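Local coordinates for L-threonine dehydrogenase (Flavobacterium frigidimaris, PDB 2YY7) that catalyses the NAD-dependent oxidation of L-threonine at its 3-hydroxyl group, as an epimerase-like member of the short-chain dehydrogenase-reductase superfamily, at the interface of chains A and B. Numbering follows the deposited sequence. Chains: chain A/B, L-threonine dehydrogenase.

The interface of chains A and B. Residues chain A 138-140, 145, 148; chain B 152, 155-156.
B:Arg152 reaches over the loop of chain A and lays one face of its guanidinium on A:Glu138, whose CB sits above the centre of that plane, 3.5 Å from CZ of B:Arg152. The arginine is bent at chi2 and chi3 (-75° and 87°), which carries its head back across A:Glu138 and A:Pro139 at about a right angle. At the guanidinium edge, B:Arg152 NH1 donates to the backbone O of A:Pro139 at 3.0 Å, arriving well above the carbonyl plane. B:Arg152 NH1 also donates to OE1 of B:Glu155 at 2.7 Å. B:Glu155, about one turn further along the same helix, thus helps fix the rotation of the head. B:Arg152 NH2 forms a looser salt bridge to the carboxylate OE2 of A:Glu138, 3.7 Å away. Water joins the two glutamates: one molecule links the backbone O of A:Glu138 to OE1 of B:Glu155, another their OE2 atoms, and the arginine probably tempers the like charges. Lower on the stem, CB of B:Arg152 packs against CD1 of A:Ile145 at 3.8 Å. A leucine in place of B:Arg152 would probably leave the A:Pro139 carbonyl without its charged donor and both glutamates without their shared counter-charge. The contact illustrates how an arginine can tie a loop to a helix: residues 138-140 of chain A precede helix 142-161, whose chain B copy supplies the arginine, within a two-fold symmetric, plausibly biological dimer interface.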
loop_
_atom_site.group_PDB
_atom_site.type_symbol
_atom_site.label_atom_id
_atom_site.label_comp_id
_atom_site.label_asym_id
_atom_site.label_seq_id
_atom_site.Cartn_x
_atom_site.Cartn_y
_atom_site.Cartn_z
ATOM N N GLU A 138 2.838 6.645 5.434
ATOM C CA GLU A 138 3.916 5.674 5.283
ATOM C C GLU A 138 3.938 4.778 6.511
ATOM O O GLU A 138 4.850 4.858 7.331
ATOM C CB GLU A 138 5.265 6.385 5.129
ATOM C CG GLU A 138 5.335 7.333 3.937
ATOM C CD GLU A 138 6.730 7.877 3.698
ATOM O OE1 GLU A 138 7.362 8.363 4.659
ATOM O OE2 GLU A 138 7.191 7.828 2.543
ATOM N N PRO A 139 2.917 3.915 6.659
ATOM C CA PRO A 139 2.829 3.003 7.804
ATOM C C PRO A 139 4.096 2.181 8.007
ATOM O O PRO A 139 4.658 1.639 7.054
ATOM C CB PRO A 139 1.608 2.141 7.471
ATOM C CG PRO A 139 1.542 2.191 5.972
ATOM C CD PRO A 139 1.839 3.643 5.695
ATOM N N SER A 140 4.542 2.104 9.256
ATOM C CA SER A 140 5.743 1.358 9.600
ATOM C C SER A 140 5.456 -0.030 10.184
ATOM O O SER A 140 6.381 -0.742 10.566
ATOM C CB SER A 140 6.587 2.171 10.583
ATOM O OG SER A 140 5.822 2.528 11.717
ATOM N N ILE A 145 0.368 -1.364 6.804
ATOM C CA ILE A 145 0.612 -1.606 5.385
ATOM C C ILE A 145 -0.576 -2.344 4.773
ATOM O O ILE A 145 -1.005 -2.028 3.654
ATOM C CB ILE A 145 1.903 -2.440 5.174
ATOM C CG1 ILE A 145 3.105 -1.675 5.750
ATOM C CG2 ILE A 145 2.113 -2.724 3.681
ATOM C CD1 ILE A 145 4.408 -2.449 5.703
ATOM N N GLN A 148 -3.486 0.081 4.435
ATOM C CA GLN A 148 -3.291 1.041 3.360
ATOM C C GLN A 148 -3.563 0.387 2.006
ATOM O O GLN A 148 -4.281 0.940 1.174
ATOM C CB GLN A 148 -1.872 1.604 3.381
ATOM C CG GLN A 148 -1.609 2.528 2.215
ATOM C CD GLN A 148 -0.232 3.125 2.252
ATOM O OE1 GLN A 148 0.769 2.407 2.269
ATOM N NE2 GLN A 148 -0.169 4.449 2.263
ATOM N N ARG B 152 6.571 0.099 1.014
ATOM C CA ARG B 152 6.318 -0.061 2.443
ATOM C C ARG B 152 7.033 -1.295 2.987
ATOM O O ARG B 152 7.618 -1.258 4.067
ATOM C CB ARG B 152 4.813 -0.182 2.711
ATOM C CG ARG B 152 3.962 1.014 2.253
ATOM C CD ARG B 152 4.101 2.230 3.168
ATOM N NE ARG B 152 5.231 3.076 2.795
ATOM C CZ ARG B 152 6.256 3.362 3.588
ATOM N NH1 ARG B 152 6.307 2.868 4.820
ATOM N NH2 ARG B 152 7.232 4.147 3.146
ATOM N N GLU B 155 10.903 -0.833 3.193
ATOM C CA GLU B 155 11.231 -0.042 4.376
ATOM C C GLU B 155 11.092 -0.911 5.630
ATOM O O GLU B 155 11.932 -0.856 6.534
ATOM C CB GLU B 155 10.293 1.164 4.468
ATOM C CG GLU B 155 10.723 2.231 5.461
ATOM C CD GLU B 155 9.731 3.375 5.524
ATOM O OE1 GLU B 155 8.643 3.185 6.107
ATOM O OE2 GLU B 155 10.031 4.453 4.975
ATOM N N TYR B 156 10.032 -1.716 5.681
ATOM C CA TYR B 156 9.810 -2.596 6.827
ATOM C C TYR B 156 10.972 -3.575 6.984
ATOM O O TYR B 156 11.559 -3.678 8.058
ATOM C CB TYR B 156 8.514 -3.398 6.662
ATOM C CG TYR B 156 8.135 -4.178 7.901
ATOM C CD1 TYR B 156 7.394 -3.581 8.923
ATOM C CD2 TYR B 156 8.543 -5.502 8.070
ATOM C CE1 TYR B 156 7.067 -4.280 10.085
ATOM C CE2 TYR B 156 8.222 -6.212 9.233
ATOM C CZ TYR B 156 7.485 -5.590 10.233
ATOM O OH TYR B 156 7.165 -6.273 11.384
HETATM O O HOH W 1 7.207 0.017 6.404
HETATM O O HOH W 2 7.560 4.999 7.655
HETATM O O HOH W 3 9.772 6.728 3.286
#